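Alpha/beta hydrolase (PDB 6TJ2) probably hydrolyses methyl salicylate to salicylic acid as a secreted bacterial esterase of the alpha/beta-hydrolase family, akin to tobacco salicylic acid binding protein 2. Local coordinates at residues K217-Y220 with S221-I224; P246-S249 with S250-G253; S65-K69 with L70-V74; M265-V268 with R269-K273; S162-Q165 with L166-A169. All coordinates share one frame; numbering follows the deposited sequence.

Interaction 1: K217-Y220 with S221-I224; sequences KKFY and SLQI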
loop_
_atom_site.group_PDB
_atom_site.type_symbol
_atom_site.label_atom_id
_atom_site.label_comp_id
_atom_site.label_asym_id
_atom_site.label_seq_id
_atom_site.Cartn_x
_atom_site.Cartn_y
_atom_site.Cartn_z
ATOM N N LYS A 217 -18.007 -12.080 21.180
ATOM C CA LYS A 217 -19.320 -11.474 20.918
ATOM C C LYS A 217 -19.440 -10.125 21.623
ATOM O O LYS A 217 -19.954 -9.150 21.015
ATOM C CB LYS A 217 -20.423 -12.406 21.405
ATOM C CG LYS A 217 -20.485 -13.716 20.635
ATOM C CD LYS A 217 -21.730 -14.500 21.020
ATOM C CE LYS A 217 -22.000 -15.596 20.017
ATOM N NZ LYS A 217 -20.915 -16.602 20.022
ATOM N N LYS A 218 -18.997 -10.053 22.893
ATOM C CA LYS A 218 -19.123 -8.798 23.643
ATOM C C LYS A 218 -18.279 -7.727 22.937
ATOM O O LYS A 218 -18.753 -6.616 22.750
ATOM C CB LYS A 218 -18.825 -8.975 25.130
ATOM C CG LYS A 218 -18.865 -7.665 25.883
ATOM C CD LYS A 218 -19.098 -7.799 27.379
ATOM C CE LYS A 218 -19.417 -6.479 28.054
ATOM N NZ LYS A 218 -20.658 -5.890 27.507
ATOM N N PHE A 219 -17.019 -8.042 22.604
ATOM C CA PHE A 219 -16.141 -7.059 21.940
ATOM C C PHE A 219 -16.806 -6.464 20.702
ATOM O O PHE A 219 -16.779 -5.239 20.509
ATOM C CB PHE A 219 -14.811 -7.688 21.557
ATOM C CG PHE A 219 -13.964 -6.769 20.719
ATOM C CD1 PHE A 219 -13.296 -5.715 21.310
ATOM C CD2 PHE A 219 -13.924 -6.864 19.343
ATOM C CE1 PHE A 219 -12.611 -4.807 20.534
ATOM C CE2 PHE A 219 -13.219 -5.951 18.568
ATOM C CZ PHE A 219 -12.544 -4.935 19.167
ATOM N N TYR A 220 -17.387 -7.332 19.882
ATOM C CA TYR A 220 -18.000 -6.890 18.601
ATOM C C TYR A 220 -19.351 -6.204 18.832
ATOM O O TYR A 220 -19.782 -5.573 17.865
ATOM C CB TYR A 220 -18.089 -8.042 17.596
ATOM C CG TYR A 220 -16.722 -8.330 17.018
ATOM C CD1 TYR A 220 -16.128 -7.413 16.164
ATOM C CD2 TYR A 220 -15.981 -9.402 17.397
ATOM C CE1 TYR A 220 -14.861 -7.639 15.638
ATOM C CE2 TYR A 220 -14.699 -9.631 16.927
ATOM C CZ TYR A 220 -14.122 -8.738 16.038
ATOM O OH TYR A 220 -12.853 -8.890 15.545
ATOM N N SER A 221 -19.889 -6.142 20.044
ATOM C CA SER A 221 -21.092 -5.325 20.349
ATOM C C SER A 221 -20.711 -3.982 20.968
ATOM O O SER A 221 -21.579 -3.114 21.008
ATOM C CB SER A 221 -21.981 -6.098 21.277
ATOM O OG SER A 221 -21.454 -6.072 22.602
ATOM N N LEU A 222 -19.468 -3.781 21.384
ATOM C CA LEU A 222 -19.024 -2.555 22.097
ATOM C C LEU A 222 -19.091 -1.351 21.168
ATOM O O LEU A 222 -18.780 -1.509 19.987
ATOM C CB LEU A 222 -17.579 -2.719 22.582
ATOM C CG LEU A 222 -17.349 -3.755 23.680
ATOM C CD1 LEU A 222 -15.890 -3.747 24.141
ATOM C CD2 LEU A 222 -18.301 -3.554 24.844
ATOM N N GLN A 223 -19.469 -0.192 21.721
ATOM C CA GLN A 223 -19.588 1.072 20.942
ATOM C C GLN A 223 -18.308 1.920 21.062
ATOM O O GLN A 223 -18.254 3.073 20.573
ATOM C CB GLN A 223 -20.877 1.763 21.406
ATOM C CG GLN A 223 -22.113 0.986 20.992
ATOM C CD GLN A 223 -22.130 0.857 19.487
ATOM O OE1 GLN A 223 -21.891 -0.207 18.921
ATOM N NE2 GLN A 223 -22.353 1.974 18.821
ATOM N N ILE A 224 -17.243 1.357 21.580
ATOM C CA ILE A 224 -16.020 2.125 21.887
ATOM C C ILE A 224 -15.293 2.407 20.566
ATOM O O ILE A 224 -15.217 1.511 19.739
ATOM C CB ILE A 224 -15.153 1.317 22.866
ATOM C CG1 ILE A 224 -15.884 1.046 24.174
ATOM C CG2 ILE A 224 -13.830 2.029 23.108
ATOM C CD1 ILE A 224 -15.154 0.053 25.058
HETATM O O HOH W 1 -16.796 -3.067 18.800
#

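Interaction 2: P246-S249 with S250-G253; sequences PTQS and SHLG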
loop_
_atom_site.group_PDB
_atom_site.type_symbol
_atom_site.label_atom_id
_atom_site.label_comp_id
_atom_site.label_asym_id
_atom_site.label_seq_id
_atom_site.Cartn_x
_atom_site.Cartn_y
_atom_site.Cartn_z
ATOM N N PRO A 246 -5.143 -4.513 4.477
ATOM C CA PRO A 246 -6.461 -4.284 5.053
ATOM C C PRO A 246 -7.154 -5.489 5.697
ATOM O O PRO A 246 -8.259 -5.325 6.232
ATOM C CB PRO A 246 -7.311 -3.867 3.836
ATOM C CG PRO A 246 -6.618 -4.530 2.673
ATOM C CD PRO A 246 -5.156 -4.532 3.000
ATOM N N THR A 247 -6.572 -6.671 5.726
ATOM C CA THR A 247 -7.320 -7.847 6.208
ATOM C C THR A 247 -7.622 -7.792 7.698
ATOM O O THR A 247 -8.828 -7.763 8.080
ATOM C CB THR A 247 -6.685 -9.169 5.811
ATOM O OG1 THR A 247 -6.707 -9.246 4.385
ATOM C CG2 THR A 247 -7.437 -10.354 6.407
ATOM N N GLN A 248 -6.639 -7.742 8.573
ATOM C CA GLN A 248 -6.950 -7.736 10.033
ATOM C C GLN A 248 -7.718 -6.457 10.385
ATOM O O GLN A 248 -8.742 -6.557 11.141
ATOM C CB GLN A 248 -5.710 -7.885 10.900
ATOM C CG GLN A 248 -5.078 -9.275 10.837
ATOM C CD GLN A 248 -5.990 -10.363 11.353
ATOM O OE1 GLN A 248 -6.398 -11.321 10.648
ATOM N NE2 GLN A 248 -6.398 -10.253 12.579
ATOM N N SER A 249 -7.317 -5.316 9.883
ATOM C CA SER A 249 -7.976 -4.054 10.248
ATOM C C SER A 249 -9.431 -4.108 9.846
ATOM O O SER A 249 -10.275 -3.582 10.573
ATOM C CB SER A 249 -7.258 -2.860 9.676
ATOM O OG SER A 249 -7.324 -2.900 8.258
ATOM N N SER A 250 -9.777 -4.726 8.719
ATOM C CA SER A 250 -11.191 -4.752 8.266
ATOM C C SER A 250 -12.061 -5.473 9.274
ATOM O O SER A 250 -13.316 -5.237 9.265
ATOM C CB SER A 250 -11.312 -5.381 6.909
ATOM O OG SER A 250 -11.081 -6.774 6.974
ATOM N N HIS A 251 -11.554 -6.352 10.123
ATOM C CA HIS A 251 -12.381 -7.050 11.123
ATOM C C HIS A 251 -12.978 -6.063 12.101
ATOM O O HIS A 251 -14.016 -6.410 12.729
ATOM C CB HIS A 251 -11.555 -8.076 11.900
ATOM C CG HIS A 251 -11.034 -9.201 11.096
ATOM N ND1 HIS A 251 -10.260 -10.167 11.647
ATOM C CD2 HIS A 251 -11.218 -9.545 9.788
ATOM C CE1 HIS A 251 -9.981 -11.080 10.706
ATOM N NE2 HIS A 251 -10.553 -10.695 9.534
ATOM N N LEU A 252 -12.444 -4.851 12.255
ATOM C CA LEU A 252 -12.936 -3.844 13.230
ATOM C C LEU A 252 -14.231 -3.190 12.783
ATOM O O LEU A 252 -14.896 -2.602 13.680
ATOM C CB LEU A 252 -11.851 -2.791 13.456
ATOM C CG LEU A 252 -10.545 -3.340 14.057
ATOM C CD1 LEU A 252 -9.642 -2.162 14.328
ATOM C CD2 LEU A 252 -10.819 -4.188 15.314
ATOM N N GLY A 253 -14.558 -3.254 11.505
ATOM C CA GLY A 253 -15.721 -2.523 10.983
ATOM C C GLY A 253 -15.301 -1.082 10.718
ATOM O O GLY A 253 -14.413 -0.847 9.889
#

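Interaction 3: S65-K69 with L70-V74; sequences SELRK and LGHTV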
loop_
_atom_site.group_PDB
_atom_site.type_symbol
_atom_site.label_atom_id
_atom_site.label_comp_id
_atom_site.label_asym_id
_atom_site.label_seq_id
_atom_site.Cartn_x
_atom_site.Cartn_y
_atom_site.Cartn_z
ATOM N N SER A 65 8.882 6.100 26.660
ATOM C CA SER A 65 9.692 7.249 27.133
ATOM C C SER A 65 9.378 8.456 26.253
ATOM O O SER A 65 9.169 9.586 26.773
ATOM C CB SER A 65 11.136 6.953 27.050
ATOM O OG SER A 65 11.895 8.097 27.347
ATOM N N GLU A 66 9.271 8.289 24.944
ATOM C CA GLU A 66 8.952 9.436 24.040
ATOM C C GLU A 66 7.527 9.915 24.260
ATOM O O GLU A 66 7.258 11.129 24.158
ATOM C CB GLU A 66 9.261 9.078 22.587
ATOM C CG GLU A 66 10.736 8.904 22.320
ATOM C CD GLU A 66 11.599 10.124 22.557
ATOM O OE1 GLU A 66 11.135 11.209 22.229
ATOM O OE2 GLU A 66 12.764 9.931 22.985
ATOM N N LEU A 67 6.568 9.032 24.484
ATOM C CA LEU A 67 5.195 9.446 24.811
ATOM C C LEU A 67 5.169 10.267 26.089
ATOM O O LEU A 67 4.425 11.288 26.131
ATOM C CB LEU A 67 4.273 8.239 24.932
ATOM C CG LEU A 67 3.785 7.649 23.628
ATOM C CD1 LEU A 67 3.150 6.267 23.901
ATOM C CD2 LEU A 67 2.815 8.561 22.928
ATOM N N ARG A 68 5.948 9.877 27.092
ATOM C CA ARG A 68 5.948 10.618 28.370
ATOM C C ARG A 68 6.540 12.023 28.148
ATOM O O ARG A 68 6.062 12.971 28.759
ATOM C CB ARG A 68 6.703 9.855 29.448
ATOM C CG ARG A 68 5.987 8.597 29.904
ATOM C CD ARG A 68 6.700 7.866 31.038
ATOM N NE ARG A 68 6.133 6.539 31.229
ATOM C CZ ARG A 68 6.658 5.400 30.863
ATOM N NH1 ARG A 68 7.898 5.334 30.396
ATOM N NH2 ARG A 68 5.962 4.283 30.965
ATOM N N LYS A 69 7.522 12.151 27.266
ATOM C CA LYS A 69 8.122 13.479 26.971
ATOM C C LYS A 69 7.081 14.384 26.335
ATOM O O LYS A 69 7.251 15.618 26.471
ATOM C CB LYS A 69 9.337 13.349 26.067
ATOM C CG LYS A 69 10.541 12.667 26.682
ATOM C CD LYS A 69 11.632 12.509 25.639
ATOM C CE LYS A 69 12.822 11.710 26.103
ATOM N NZ LYS A 69 13.818 11.622 25.002
ATOM N N LEU A 70 6.081 13.881 25.622
ATOM C CA LEU A 70 4.989 14.660 25.020
ATOM C C LEU A 70 3.912 14.993 26.044
ATOM O O LEU A 70 2.924 15.637 25.654
ATOM C CB LEU A 70 4.406 13.846 23.854
ATOM C CG LEU A 70 5.323 13.656 22.661
ATOM C CD1 LEU A 70 4.742 12.674 21.674
ATOM C CD2 LEU A 70 5.623 14.990 21.999
ATOM N N GLY A 71 4.043 14.539 27.298
ATOM C CA GLY A 71 3.104 14.873 28.372
ATOM C C GLY A 71 2.086 13.796 28.645
ATOM O O GLY A 71 1.143 14.040 29.418
ATOM N N HIS A 72 2.145 12.659 27.943
ATOM C CA HIS A 72 1.174 11.569 28.124
ATOM C C HIS A 72 1.578 10.647 29.287
ATOM O O HIS A 72 2.783 10.495 29.586
ATOM C CB HIS A 72 1.030 10.816 26.783
ATOM C CG HIS A 72 0.698 11.748 25.676
ATOM N ND1 HIS A 72 -0.429 12.534 25.724
ATOM C CD2 HIS A 72 1.386 12.086 24.569
ATOM C CE1 HIS A 72 -0.472 13.268 24.603
ATOM N NE2 HIS A 72 0.617 13.006 23.905
ATOM N N THR A 73 0.591 10.032 29.872
ATOM C CA THR A 73 0.770 9.025 30.924
ATOM C C THR A 73 0.769 7.644 30.247
ATOM O O THR A 73 -0.081 7.414 29.386
ATOM C CB THR A 73 -0.311 9.136 31.982
ATOM O OG1 THR A 73 -0.198 10.451 32.546
ATOM C CG2 THR A 73 -0.134 8.118 33.087
ATOM N N VAL A 74 1.761 6.835 30.558
ATOM C CA VAL A 74 1.924 5.556 29.821
ATOM C C VAL A 74 2.130 4.423 30.829
ATOM O O VAL A 74 3.098 4.478 31.620
ATOM C CB VAL A 74 3.078 5.598 28.825
ATOM C CG1 VAL A 74 3.150 4.306 28.031
ATOM C CG2 VAL A 74 2.993 6.804 27.896
HETATM O O HOH W 2 3.709 7.584 32.549
HETATM O O HOH W 3 4.362 12.468 30.982
#

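Interaction 4: M265-V268 with R269-K273; sequences MTTV and RTEPK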
loop_
_atom_site.group_PDB
_atom_site.type_symbol
_atom_site.label_atom_id
_atom_site.label_comp_id
_atom_site.label_asym_id
_atom_site.label_seq_id
_atom_site.Cartn_x
_atom_site.Cartn_y
_atom_site.Cartn_z
ATOM N N MET A 265 9.032 -5.185 14.669
ATOM C CA MET A 265 9.758 -5.062 15.975
ATOM C C MET A 265 10.976 -4.148 15.924
ATOM O O MET A 265 11.530 -3.903 17.009
ATOM C CB MET A 265 10.142 -6.434 16.511
ATOM C CG MET A 265 8.941 -7.263 16.768
ATOM S SD MET A 265 9.388 -8.669 17.802
ATOM C CE MET A 265 7.790 -9.181 18.412
ATOM N N THR A 266 11.357 -3.552 14.806
ATOM C CA THR A 266 12.519 -2.618 14.799
ATOM C C THR A 266 12.070 -1.227 15.253
ATOM O O THR A 266 12.726 -0.568 16.073
ATOM C CB THR A 266 13.081 -2.506 13.381
ATOM O OG1 THR A 266 13.390 -3.810 12.886
ATOM C CG2 THR A 266 14.285 -1.598 13.294
ATOM N N THR A 267 10.992 -0.732 14.663
ATOM C CA THR A 267 10.724 0.715 14.622
ATOM C C THR A 267 10.402 1.262 15.980
ATOM O O THR A 267 10.763 2.416 16.280
ATOM C CB THR A 267 9.628 0.979 13.591
ATOM O OG1 THR A 267 9.853 0.161 12.433
ATOM C CG2 THR A 267 9.554 2.441 13.160
ATOM N N VAL A 268 9.762 0.486 16.829
ATOM C CA VAL A 268 9.460 0.995 18.202
ATOM C C VAL A 268 10.753 1.218 18.974
ATOM O O VAL A 268 10.769 1.933 20.011
ATOM C CB VAL A 268 8.528 0.078 19.005
ATOM C CG1 VAL A 268 7.169 0.049 18.338
ATOM C CG2 VAL A 268 9.127 -1.289 19.244
ATOM N N ARG A 269 11.862 0.604 18.563
ATOM C CA ARG A 269 13.190 0.799 19.218
ATOM C C ARG A 269 13.968 1.872 18.505
ATOM O O ARG A 269 14.618 2.675 19.201
ATOM C CB ARG A 269 14.034 -0.472 19.218
ATOM C CG ARG A 269 13.633 -1.410 20.326
ATOM C CD ARG A 269 12.774 -2.505 19.769
ATOM N NE ARG A 269 12.585 -3.462 20.840
ATOM C CZ ARG A 269 12.403 -4.764 20.665
ATOM N NH1 ARG A 269 12.219 -5.291 19.477
ATOM N NH2 ARG A 269 12.354 -5.530 21.727
ATOM N N THR A 270 13.955 1.931 17.180
ATOM C CA THR A 270 14.863 2.822 16.413
ATOM C C THR A 270 14.250 4.183 16.167
ATOM O O THR A 270 15.017 5.130 15.936
ATOM C CB THR A 270 15.322 2.127 15.133
ATOM O OG1 THR A 270 14.123 1.869 14.398
ATOM C CG2 THR A 270 16.046 0.829 15.424
ATOM N N GLU A 271 12.940 4.299 16.058
ATOM C CA GLU A 271 12.251 5.550 15.748
ATOM C C GLU A 271 11.176 5.802 16.756
ATOM O O GLU A 271 10.020 6.018 16.404
ATOM C CB GLU A 271 11.673 5.536 14.329
ATOM C CG GLU A 271 12.722 5.374 13.247
ATOM C CD GLU A 271 13.650 6.564 13.031
ATOM O OE1 GLU A 271 13.369 7.671 13.532
ATOM O OE2 GLU A 271 14.685 6.402 12.273
ATOM N N PRO A 272 11.499 5.840 18.066
ATOM C CA PRO A 272 10.464 5.937 19.089
ATOM C C PRO A 272 9.727 7.269 19.059
ATOM O O PRO A 272 8.561 7.310 19.459
ATOM C CB PRO A 272 11.208 5.707 20.424
ATOM C CG PRO A 272 12.667 6.095 20.088
ATOM C CD PRO A 272 12.841 5.667 18.639
ATOM N N LYS A 273 10.380 8.386 18.694
ATOM C CA LYS A 273 9.665 9.667 18.671
ATOM C C LYS A 273 8.602 9.637 17.583
ATOM O O LYS A 273 7.465 10.051 17.820
ATOM C CB LYS A 273 10.667 10.802 18.458
ATOM C CG LYS A 273 10.039 12.185 18.490
ATOM C CD LYS A 273 11.017 13.277 18.099
ATOM C CE LYS A 273 10.315 14.537 17.628
ATOM N NZ LYS A 273 11.052 15.751 18.054
#

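Interaction 5: S162-Q165 with L166-A169; sequences SFEQ and LRDA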
loop_
_atom_site.group_PDB
_atom_site.type_symbol
_atom_site.label_atom_id
_atom_site.label_comp_id
_atom_site.label_asym_id
_atom_site.label_seq_id
_atom_site.Cartn_x
_atom_site.Cartn_y
_atom_site.Cartn_z
ATOM N N SER A 162 3.695 -24.348 10.393
ATOM C CA SER A 162 5.063 -24.060 10.881
ATOM C C SER A 162 4.993 -23.779 12.392
ATOM O O SER A 162 5.789 -24.362 13.175
ATOM C CB SER A 162 5.679 -22.954 10.128
ATOM O OG SER A 162 6.770 -22.356 10.817
ATOM N N PHE A 163 4.040 -22.978 12.865
ATOM C CA PHE A 163 3.891 -22.684 14.307
ATOM C C PHE A 163 3.498 -23.957 15.058
ATOM O O PHE A 163 4.018 -24.187 16.134
ATOM C CB PHE A 163 2.838 -21.608 14.589
ATOM C CG PHE A 163 3.247 -20.201 14.230
ATOM C CD1 PHE A 163 4.530 -19.736 14.449
ATOM C CD2 PHE A 163 2.284 -19.327 13.727
ATOM C CE1 PHE A 163 4.876 -18.429 14.110
ATOM C CE2 PHE A 163 2.627 -18.012 13.424
ATOM C CZ PHE A 163 3.928 -17.583 13.580
ATOM N N GLU A 164 2.610 -24.794 14.502
ATOM C CA GLU A 164 2.203 -26.057 15.143
ATOM C C GLU A 164 3.443 -26.952 15.264
ATOM O O GLU A 164 3.663 -27.541 16.346
ATOM C CB GLU A 164 1.116 -26.733 14.312
ATOM C CG GLU A 164 -0.211 -26.011 14.255
ATOM C CD GLU A 164 -1.184 -26.614 13.236
ATOM O OE1 GLU A 164 -0.776 -27.432 12.397
ATOM O OE2 GLU A 164 -2.359 -26.268 13.284
ATOM N N GLN A 165 4.271 -26.981 14.242
ATOM C CA GLN A 165 5.494 -27.825 14.225
ATOM C C GLN A 165 6.485 -27.310 15.269
ATOM O O GLN A 165 7.087 -28.132 15.987
ATOM C CB GLN A 165 6.110 -27.840 12.855
ATOM C CG GLN A 165 5.317 -28.737 11.910
ATOM C CD GLN A 165 5.753 -28.600 10.474
ATOM O OE1 GLN A 165 6.458 -27.667 10.082
ATOM N NE2 GLN A 165 5.307 -29.547 9.659
ATOM N N LEU A 166 6.686 -26.009 15.368
ATOM C CA LEU A 166 7.582 -25.413 16.391
ATOM C C LEU A 166 7.041 -25.716 17.778
ATOM O O LEU A 166 7.869 -26.066 18.645
ATOM C CB LEU A 166 7.732 -23.905 16.199
ATOM C CG LEU A 166 8.546 -23.489 14.988
ATOM C CD1 LEU A 166 8.380 -22.030 14.666
ATOM C CD2 LEU A 166 10.030 -23.817 15.126
ATOM N N ARG A 167 5.757 -25.608 18.032
ATOM C CA ARG A 167 5.158 -25.893 19.339
ATOM C C ARG A 167 5.459 -27.360 19.685
ATOM O O ARG A 167 5.946 -27.677 20.797
ATOM C CB ARG A 167 3.662 -25.600 19.325
ATOM C CG ARG A 167 2.920 -26.068 20.558
ATOM C CD ARG A 167 1.407 -26.081 20.413
ATOM N NE ARG A 167 1.075 -27.145 19.447
ATOM C CZ ARG A 167 0.016 -27.175 18.639
ATOM N NH1 ARG A 167 -0.934 -26.261 18.722
ATOM N NH2 ARG A 167 -0.109 -28.179 17.785
ATOM N N ASP A 168 5.211 -28.230 18.732
ATOM C CA ASP A 168 5.374 -29.681 19.003
ATOM C C ASP A 168 6.865 -29.990 19.209
ATOM O O ASP A 168 7.188 -30.809 20.155
ATOM C CB ASP A 168 4.584 -30.464 17.954
ATOM C CG ASP A 168 3.063 -30.262 18.035
ATOM O OD1 ASP A 168 2.515 -29.756 19.083
ATOM O OD2 ASP A 168 2.402 -30.581 17.039
ATOM N N ALA A 169 7.765 -29.402 18.453
ATOM C CA ALA A 169 9.212 -29.711 18.514
ATOM C C ALA A 169 9.750 -29.282 19.885
ATOM O O ALA A 169 10.795 -29.810 20.326
ATOM C CB ALA A 169 9.942 -29.049 17.391
HETATM O O HOH W 4 -3.037 -26.772 16.573
#

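Interaction 1: K217-Y220 with S221-I224
Two donors of Ser221 converge on one backbone oxygen: its OG lies 2.8 Å from Lys218 O, and its amide N sits 3.0 Å from the same Lys218 O. The hydroxyl approaches tilted 20° from the carbonyl plane, whereas the N-H comes from well above it. With OG placed between its own backbone N and carbonyl carbon (chi1 76°), the side chain curls back over the turn, and a serine, short and able to donate, suits a helix end whose carbonyls are running out of amide partners. One residue on, Leu222 N bonds to Phe219 O at 3.2 Å. A water clamps the same turn by donating to Phe219 O at 2.8 Å and to Leu222 O, so Phe219 O is gripped twice.

The apolar contact is made by Leu222 CD1, which stands 4.3 Å from Phe219 CD1 and meets the ring obliquely. Leu222 CG, by contrast, packs as a carbon against the carbonyl oxygen of Lys218, 3.3 Å from Lys218 O. Phe219 in turn puts CD2 over the centre of the Tyr220 ring, 3.6 Å above its plane.

The polar ends find partners beyond the turn: Lys217 NZ in a salt bridge with Asp147, Tyr220 OH in a hydrogen bond with Pro145 O. Phe219 and Leu222 pack against helix 119-129, Phe219 also touches strand 134-139, and the chain then passes through Ile224 toward strand 226-231.

Interaction 2: P246-S249 with S250-G253
Thr247 O is gripped by both polar groups of Ser250: the hydroxyl OG donates at 2.7 Å, and the backbone N adds a weak bond at 3.2 Å to that same Thr247 O. The hydroxyl is tilted 22° from the carbonyl plane, a position it gains because chi1 of 71° sets OG between the backbone N and carbonyl carbon and folds it back along the helix. The firmer bond of Ser250 N goes one residue further back, to Pro246 O at 3.0 Å. Serine fits here, since its short side chain can supply a donor where the helix is ending.

From this point the turns tighten. His251 N bonds to Gln248 O, and Leu252 N bonds to Ser249 O at 3.0 Å with a nearly straight N-H (164°). Ser250 to Gly253 then form a type I beta turn, in which Gly253 takes the positive phi that glycine tolerates readily, and the chain leaves helix 244-250 toward strand 256-260.

The imidazole of His251 lies back against the last turn with one face over Gln248 CA, and its CD2 comes 3.4 Å from Thr247 O. Its ND1 is bonded outside the turn to Ala144 O. An alanine here would probably leave Ala144 O without its imidazole donor and open a gap over the Gln248 backbone. Leu252, apolar and buried, lays CG 3.5 Å from Ser249 O and packs on Tyr228 of strand 226-231. Ser249 OG is held by His245, and Pro246 meets Gln239 of a second subunit.

Interaction 3: S65-K69 with L70-V74
Arg68 reaches across the turn to Val74, its NH2 donating to Val74 O at 2.9 Å along a nearly straight N-H (167°). The acceptor lies at the edge of the guanidinium, in its plane, although the donor stands above the carbonyl plane. An arginine is long enough to span this gap: its chain runs extended from CG to NE, and NE adds a water that also accepts from Val74 N. Beneath it the apolar contact is close, with Val74 CG2 3.5 Å from Leu67 CB; branched Val74 and buried Leu67 cross at about a right angle.

The backbone that brings these groups together is held by a second set of bonds. His72 N reaches back to Leu67 O at 3.2 Å, and Gly71 N to Arg68 O at 2.9 Å. Arg68 CA makes a C-H...O contact of 3.4 Å with His72 O, and a water donates to both Arg68 O and His72 O.

Further out, Lys69 NZ pairs with Glu66 OE2 in a salt bridge of 2.8 Å along the helix, while His72 ND1 is bonded to Leu45 N and Leu67 packs on Ala276 of helix 272-283. Gly71, whose positive phi would jam a CB against the preceding carbonyl, makes the turn a Schellman motif, here closing the helix of the beta-alpha-beta unit formed by strand 46-50, helix 61-69 and strand 73-75.

Interaction 4: M265-V268 with R269-K273
Thr266 O receives two backbone donors, Arg269 N at 2.9 Å and Thr270 N at 3.0 Å, so the two bonds wind the chain into a short helical turn. The two approach differently: Thr270 N is tilted 16° from the carbonyl plane, while Arg269 N stands above it. Glu271 N then bonds to Thr267 O at 2.9 Å. Glu271 leaves helical angles and stands at the N-cap position of helix 272-283. Pro272 follows as the first residue of that helix, where the N-H that proline lacks is not needed for the helix's own bonding.

Arg269 carries the main side-chain contact. Its chain bends at chi2 (101°) and doubles back, bringing NH1 to Met265 O at 2.9 Å, with the oxygen at the guanidinium edge and near its plane. On the way its CD passes 3.9 Å from Val268 CG2. A leucine in its place would probably leave Met265 O without this donor and the preceding loop less firmly tied to the turn. The small branched threonines pack closely, Thr266 CG2 lying 3.7 Å from Thr270 CG2, and Thr267 CG2 meets Glu271 CB.

Thr267 OG1 is bonded to Asp263 N, and Met265 touches the probable Ser-His-Asp triad, to which His264 just before it would belong. Val268 O takes a bond from Thr63, Pro272 rests on helix 61-69, and Thr266 and Arg269 pack against Phe198 of helix 192-200.

Interaction 5: S162-Q165 with L166-A169
Ser162, already inside helix 157-170, accepts Leu166 N at its O, 2.9 Å away and with a nearly straight N-H (162°). Leu166 CG also packs 3.4 Å from Ser162 O, and the small serine side chain puts OG near Leu166 CD1.

Phe163 follows with the same pattern, Arg167 N to Phe163 O. Its large ring presents an edge to Leu166 CD1, 4.5 Å from Phe163 CD1, and is buried further by an edge-to-face contact with Phe155.

Glu164 O accepts Asp168 N at 2.9 Å. Its side chain runs beside that of Arg167 and points the same way; Arg167 NH2 comes 4.0 Å from Glu164 CB, and Glu164 CA lies over one face of the guanidinium. The charged ends do not meet directly: a water accepts from Arg167 NH1 and makes a weak bond to Glu164 OE2. Arg167 starts with CG anti to the backbone N (chi1 171°) and bends at chi3, which turns NE to Asp168 OD1 at 3.0 Å in a salt bridge.

Gln165, exposed and extended toward solvent, closes the set with its O accepting Ala169 N.

Arg167 is thus held by Asp168 at its edge and by a cation-pi contact with Phe211 of helix 208-211. Its positive charge is probably balanced chiefly by Asp168, with Glu164 adding a more distant, water-mediated pull, while Phe163 and Leu166 supply the apolar side of helix 157-170.

How the interactions relate
From the N terminus, interaction 3 comes first and closes the turn from helix 61-69 into edge strand 73-75. Interaction 5 lies within helix 157-170, interaction 1 ends helix 217-221 before strand 226-231, interaction 2 ends helix 244-250 before strand 256-260, and interaction 4 leads into helix 272-283. All are local and in series; none nests or crosses. Two pairs touch: Tyr220 and Phe219 of interaction 1 pack on His251 and Leu252 of interaction 2, joining the ends of helices 217-221 and 244-250, while Glu66 of interaction 3 meets Pro272 and Lys273 of interaction 4, joining helix 61-69 to the start of helix 272-283. Interaction 5 touches none of the others.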